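Local coordinates for protein manganese lipoxygenase (Gaeumannomyces graminis, PDB 5FX8) that oxygenates linoleic and alpha-linolenic acids at a catalytic manganese centre, giving 11S-hydroperoxides and, as final products, 13R-hydroperoxides, at residues Y47-N52 / R311-G316; P297-E302 / A447-F452. All coordinates share one frame; numbering follows the deposited sequence.

Interaction 1: Y47-N52 / R311-G316; sequences YTLPNN and RHPVMG. Unlike the reference sequence in segment 47-52: Asn-52 (reference Lys).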
loop_
_atom_site.group_PDB
_atom_site.type_symbol
_atom_site.label_atom_id
_atom_site.label_comp_id
_atom_site.label_asym_id
_atom_site.label_seq_id
_atom_site.Cartn_x
_atom_site.Cartn_y
_atom_site.Cartn_z
ATOM N N TYR A 47 18.639 -16.532 17.580
ATOM C CA TYR A 47 18.401 -17.259 16.332
ATOM C C TYR A 47 19.653 -18.052 15.965
ATOM O O TYR A 47 20.741 -17.484 15.883
ATOM C CB TYR A 47 18.043 -16.312 15.190
ATOM C CG TYR A 47 16.703 -15.656 15.292
ATOM C CD1 TYR A 47 15.561 -16.289 14.837
ATOM C CD2 TYR A 47 16.576 -14.399 15.830
ATOM C CE1 TYR A 47 14.344 -15.692 14.923
ATOM C CE2 TYR A 47 15.368 -13.802 15.924
ATOM C CZ TYR A 47 14.253 -14.448 15.465
ATOM O OH TYR A 47 13.034 -13.823 15.551
ATOM N N THR A 48 19.507 -19.350 15.739
ATOM C CA THR A 48 20.642 -20.173 15.361
ATOM C C THR A 48 20.232 -21.204 14.320
ATOM O O THR A 48 19.056 -21.502 14.137
ATOM C CB THR A 48 21.242 -20.928 16.552
ATOM O OG1 THR A 48 20.244 -21.782 17.099
ATOM C CG2 THR A 48 21.747 -19.994 17.629
ATOM N N LEU A 49 21.225 -21.775 13.666
ATOM C CA LEU A 49 21.045 -22.906 12.783
ATOM C C LEU A 49 20.836 -24.184 13.587
ATOM O O LEU A 49 21.208 -24.255 14.754
ATOM C CB LEU A 49 22.254 -23.061 11.879
ATOM C CG LEU A 49 22.404 -21.991 10.809
ATOM C CD1 LEU A 49 23.649 -22.288 9.997
ATOM C CD2 LEU A 49 21.176 -21.958 9.935
ATOM N N PRO A 50 20.207 -25.204 12.996
ATOM C CA PRO A 50 20.045 -26.472 13.713
ATOM C C PRO A 50 21.300 -27.310 13.744
ATOM O O PRO A 50 21.399 -28.203 14.586
ATOM C CB PRO A 50 18.947 -27.175 12.920
ATOM C CG PRO A 50 19.090 -26.637 11.565
ATOM C CD PRO A 50 19.446 -25.203 11.735
ATOM N N ASN A 51 22.260 -27.025 12.866
ATOM C CA ASN A 51 23.452 -27.857 12.706
ATOM C C ASN A 51 24.104 -28.179 14.047
ATOM O O ASN A 51 24.318 -29.350 14.380
ATOM C CB ASN A 51 24.432 -27.152 11.766
ATOM C CG ASN A 51 23.748 -26.615 10.500
ATOM O OD1 ASN A 51 22.615 -26.136 10.562
ATOM N ND2 ASN A 51 24.429 -26.694 9.355
ATOM N N ASN A 52 24.368 -27.168 14.863
ATOM C CA ASN A 52 25.097 -27.455 16.093
ATOM C C ASN A 52 24.339 -27.058 17.343
ATOM O O ASN A 52 24.897 -26.462 18.267
ATOM C CB ASN A 52 26.438 -26.772 16.052
ATOM C CG ASN A 52 27.274 -27.329 14.983
ATOM O OD1 ASN A 52 27.642 -28.486 15.023
ATOM N ND2 ASN A 52 27.557 -26.534 13.992
ATOM N N ARG A 311 13.262 -20.629 15.670
ATOM C CA ARG A 311 14.542 -20.019 16.029
ATOM C C ARG A 311 15.533 -19.988 14.881
ATOM O O ARG A 311 16.638 -19.499 15.060
ATOM C CB ARG A 311 15.164 -20.733 17.232
ATOM C CG ARG A 311 14.258 -20.733 18.440
ATOM C CD ARG A 311 14.916 -21.320 19.680
ATOM N NE ARG A 311 15.036 -22.782 19.699
ATOM C CZ ARG A 311 16.191 -23.438 19.709
ATOM N NH1 ARG A 311 17.340 -22.776 19.686
ATOM N NH2 ARG A 311 16.205 -24.759 19.739
ATOM N N HIS A 312 15.157 -20.462 13.726
ATOM C CA HIS A 312 15.996 -20.375 12.542
ATOM C C HIS A 312 16.085 -18.937 12.034
ATOM O O HIS A 312 15.057 -18.274 11.885
ATOM C CB HIS A 312 15.425 -21.257 11.475
ATOM C CG HIS A 312 16.390 -21.592 10.400
ATOM N ND1 HIS A 312 16.942 -20.645 9.580
ATOM C CD2 HIS A 312 16.898 -22.774 10.005
ATOM C CE1 HIS A 312 17.749 -21.228 8.720
ATOM N NE2 HIS A 312 17.741 -22.521 8.960
ATOM N N PRO A 313 17.285 -18.429 11.742
ATOM C CA PRO A 313 17.411 -17.015 11.312
ATOM C C PRO A 313 16.656 -16.662 10.037
ATOM O O PRO A 313 16.184 -15.522 9.870
ATOM C CB PRO A 313 18.930 -16.858 11.138
ATOM C CG PRO A 313 19.496 -17.887 12.045
ATOM C CD PRO A 313 18.594 -19.054 11.977
ATOM N N VAL A 314 16.534 -17.613 9.127
ATOM C CA VAL A 314 15.789 -17.358 7.905
ATOM C C VAL A 314 14.291 -17.270 8.197
ATOM O O VAL A 314 13.577 -16.467 7.589
ATOM C CB VAL A 314 16.112 -18.429 6.855
ATOM C CG1 VAL A 314 15.278 -18.220 5.661
ATOM C CG2 VAL A 314 17.541 -18.337 6.470
ATOM N N MET A 315 13.803 -18.071 9.150
ATOM C CA MET A 315 12.412 -17.985 9.564
ATOM C C MET A 315 12.086 -16.610 10.095
ATOM O O MET A 315 11.009 -16.082 9.824
ATOM C CB MET A 315 12.096 -19.032 10.632
ATOM C CG MET A 315 10.602 -19.202 10.937
ATOM S SD MET A 315 9.741 -19.903 9.528
ATOM C CE MET A 315 8.819 -18.531 8.890
ATOM N N GLY A 316 12.999 -16.019 10.859
ATOM C CA GLY A 316 12.760 -14.694 11.403
ATOM C C GLY A 316 12.727 -13.611 10.343
ATOM O O GLY A 316 11.892 -12.708 10.401
HETATM O O HOH W 1 18.495 -20.253 19.210
#
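Tyr-47 sets its side chain against the first turn of helix 313-321: CB meets Pro-313 CG at 3.8 Å, while ring atom CE1 reaches Gly-316 CA at 4.0 Å. CG stands anti to the carbonyl carbon (chi1 -70°), beside the backbone N. Arg-311 O lies near the plane of this ring, at its edge. The same oxygen accepts a hydrogen bond from Thr-48 N at 3.0 Å, bent to 138° at the hydrogen, and takes a CA-H...O contact from Tyr-47. The side chains of Thr-48 and Arg-311 lie side by side, pointing the same way, and a water in the guanidinium plane bridges them, accepting from Arg-311 NH1 at 2.8 Å and also bonded to Thr-48 OG1. Leu-49 brings CD2 obliquely to the His-312 ring, 3.6 Å from NE2, and Pro-50 CD approaches CD2 of that ring. The imidazole has a polar partner at each nitrogen: ND1 accepts from Val-314 N at 3.1 Å in the ring plane, and NE2 is hydrogen-bonded to Asp-433 OD2. Arg-311 also forms a salt bridge with Asp-53. Here an irregular N-terminal segment is joined to a helix start through a histidine N-cap, with Pro-313 in the first turn.

Interaction 2: P297-E302 / A447-F452; sequences PEIVHE and AQVRDF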
loop_
_atom_site.group_PDB
_atom_site.type_symbol
_atom_site.label_atom_id
_atom_site.label_comp_id
_atom_site.label_asym_id
_atom_site.label_seq_id
_atom_site.Cartn_x
_atom_site.Cartn_y
_atom_site.Cartn_z
ATOM N N PRO A 297 4.358 -15.305 -2.371
ATOM C CA PRO A 297 5.037 -15.209 -1.075
ATOM C C PRO A 297 4.342 -15.992 0.018
ATOM O O PRO A 297 5.024 -16.680 0.775
ATOM C CB PRO A 297 5.039 -13.705 -0.780
ATOM C CG PRO A 297 4.965 -13.084 -2.055
ATOM C CD PRO A 297 4.173 -13.972 -2.953
ATOM N N GLU A 298 3.015 -15.901 0.126
ATOM C CA GLU A 298 2.311 -16.607 1.188
ATOM C C GLU A 298 2.648 -18.085 1.169
ATOM O O GLU A 298 2.898 -18.674 2.219
ATOM C CB GLU A 298 0.792 -16.426 1.059
ATOM C CG GLU A 298 0.181 -15.178 1.640
ATOM C CD GLU A 298 -1.199 -14.864 1.037
ATOM O OE1 GLU A 298 -1.962 -15.781 0.689
ATOM O OE2 GLU A 298 -1.522 -13.678 0.875
ATOM N N ILE A 299 2.630 -18.710 -0.017
ATOM C CA ILE A 299 2.844 -20.150 -0.087
ATOM C C ILE A 299 4.288 -20.490 0.244
ATOM O O ILE A 299 4.556 -21.504 0.894
ATOM C CB ILE A 299 2.387 -20.722 -1.453
ATOM C CG1 ILE A 299 2.276 -22.241 -1.419
ATOM C CG2 ILE A 299 3.296 -20.353 -2.600
ATOM C CD1 ILE A 299 1.526 -22.769 -0.280
ATOM N N VAL A 300 5.235 -19.634 -0.153
ATOM C CA VAL A 300 6.640 -19.859 0.211
ATOM C C VAL A 300 6.831 -19.737 1.713
ATOM O O VAL A 300 7.546 -20.526 2.334
ATOM C CB VAL A 300 7.564 -18.882 -0.550
ATOM C CG1 VAL A 300 9.016 -18.991 -0.026
ATOM C CG2 VAL A 300 7.482 -19.138 -2.041
ATOM N N HIS A 301 6.197 -18.752 2.318
ATOM C CA HIS A 301 6.256 -18.647 3.757
ATOM C C HIS A 301 5.515 -19.788 4.450
ATOM O O HIS A 301 5.900 -20.170 5.547
ATOM C CB HIS A 301 5.710 -17.297 4.180
ATOM C CG HIS A 301 5.632 -17.116 5.654
ATOM N ND1 HIS A 301 4.603 -17.628 6.414
ATOM C CD2 HIS A 301 6.443 -16.467 6.513
ATOM C CE1 HIS A 301 4.784 -17.305 7.679
ATOM N NE2 HIS A 301 5.902 -16.610 7.766
ATOM N N GLU A 302 4.454 -20.338 3.865
ATOM C CA GLU A 302 3.773 -21.465 4.497
ATOM C C GLU A 302 4.691 -22.666 4.568
ATOM O O GLU A 302 4.830 -23.327 5.615
ATOM C CB GLU A 302 2.515 -21.844 3.710
ATOM C CG GLU A 302 1.389 -20.909 3.876
ATOM C CD GLU A 302 0.215 -21.209 2.988
ATOM O OE1 GLU A 302 -0.391 -22.299 3.062
ATOM O OE2 GLU A 302 -0.120 -20.322 2.208
ATOM N N ALA A 447 3.464 -28.257 -0.565
ATOM C CA ALA A 447 2.986 -26.900 -0.756
ATOM C C ALA A 447 2.644 -26.605 -2.208
ATOM O O ALA A 447 1.861 -25.684 -2.464
ATOM C CB ALA A 447 4.028 -25.906 -0.256
ATOM N N GLN A 448 3.229 -27.356 -3.147
ATOM C CA GLN A 448 2.969 -27.239 -4.583
ATOM C C GLN A 448 3.345 -25.875 -5.130
ATOM O O GLN A 448 2.612 -25.304 -5.928
ATOM C CB GLN A 448 1.512 -27.539 -4.933
ATOM C CG GLN A 448 1.054 -28.959 -4.664
ATOM C CD GLN A 448 -0.416 -29.197 -5.021
ATOM O OE1 GLN A 448 -1.130 -28.301 -5.491
ATOM N NE2 GLN A 448 -0.873 -30.408 -4.783
ATOM N N VAL A 449 4.483 -25.354 -4.712
ATOM C CA VAL A 449 5.015 -24.113 -5.264
ATOM C C VAL A 449 5.573 -24.362 -6.661
ATOM O O VAL A 449 6.307 -25.326 -6.891
ATOM C CB VAL A 449 6.094 -23.544 -4.332
ATOM C CG1 VAL A 449 6.648 -22.277 -4.899
ATOM C CG2 VAL A 449 5.542 -23.309 -2.926
ATOM N N ARG A 450 5.234 -23.491 -7.601
ATOM C CA ARG A 450 5.744 -23.548 -8.967
ATOM C C ARG A 450 7.095 -22.866 -9.116
ATOM O O ARG A 450 7.293 -21.747 -8.643
ATOM C CB ARG A 450 4.780 -22.874 -9.943
ATOM C CG ARG A 450 3.825 -23.809 -10.584
ATOM C CD ARG A 450 3.043 -23.161 -11.673
ATOM N NE ARG A 450 1.712 -23.749 -11.719
ATOM C CZ ARG A 450 0.672 -23.124 -12.224
ATOM N NH1 ARG A 450 0.832 -21.908 -12.712
ATOM N NH2 ARG A 450 -0.520 -23.700 -12.235
ATOM N N ASP A 451 7.993 -23.529 -9.849
ATOM C CA ASP A 451 9.254 -22.949 -10.296
ATOM C C ASP A 451 10.089 -22.451 -9.113
ATOM O O ASP A 451 10.602 -21.329 -9.093
ATOM C CB ASP A 451 9.002 -21.839 -11.316
ATOM C CG ASP A 451 10.132 -21.693 -12.296
ATOM O OD1 ASP A 451 11.179 -22.366 -12.125
ATOM O OD2 ASP A 451 9.979 -20.885 -13.224
ATOM N N PHE A 452 10.192 -23.217 -8.207
ATOM C CA PHE A 452 11.019 -23.020 -7.054
ATOM C C PHE A 452 12.292 -23.827 -7.216
ATOM O O PHE A 452 12.265 -24.912 -7.797
ATOM C CB PHE A 452 10.277 -23.468 -5.793
ATOM C CG PHE A 452 10.753 -22.812 -4.540
ATOM C CD1 PHE A 452 10.585 -21.463 -4.355
ATOM C CD2 PHE A 452 11.354 -23.549 -3.539
ATOM C CE1 PHE A 452 11.017 -20.866 -3.206
ATOM C CE2 PHE A 452 11.782 -22.951 -2.375
ATOM C CZ PHE A 452 11.618 -21.613 -2.211
#
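Segment 297-302, on helix 268-305 just past a kink at Pro-297, meets the irregular segment 447-452 with its backbone set well back, the closest CA atoms being those of Ile-299 and Ala-447 at 6.8 Å, and side chains fill the interval. Ile-299 does most of the touching. Its CG1, anti to the backbone N (chi1 -166°), comes 3.6 Å from Ala-447 O, and its CD1 lies 4.0 Å from Ala-447 CB. The other branch, CG2, packs on Val-449 CG2 at 3.7 Å, the two side chains passing in opposite directions. One helix position on, Val-300 CG2 approaches Phe-452 CE1 at 4.1 Å and Val-449 CG1 at 4.3 Å; the valine crosses the phenylalanine at a slant, with its two methyls almost equally distant from that one ring atom. Side chain meets side chain through apolar groups alone, with one backbone carbonyl, Ala-447 O, beside Ile-299; all five residues are buried. Phe-452 also meets Phe-369 edge-to-face. Helix 434-444 borders the contact: Ala-443 touches both Val-449 and Phe-452, and Trp-439 NE1 is hydrogen-bonded to Val-300 O. Ala-447 and Glu-302 both touch Tyr-72 of strand 71-73, so the loop between helices 434-444 and 460-481 packs beside the long helix near the small two-stranded sheet.

Overall arrangement
The two contacts show how successive helices can carry packing from a protein's periphery toward its core. Helix 268-305 of interaction 2 is followed in the chain by helix 313-321 of interaction 1, with contact centres about 20 Å apart. They touch directly where Met-315 CE packs 3.7 Å from His-301 NE2. Helix 434-444 is common to both surroundings: Trp-439, already bonded to the backbone at Val-300, also touches the Val-314 side chain. Interaction 1 is peripheral, its centre about 31 Å from the centre of the chain and the side chain of Pro-50 about 7 Å from a bound N-acetylglucosamine. Interaction 2 lies deeper, its centre about 18 Å from the chain centre and its Ile-299 side chain about 10 Å from that of the manganese ligand His-294 on the same helix.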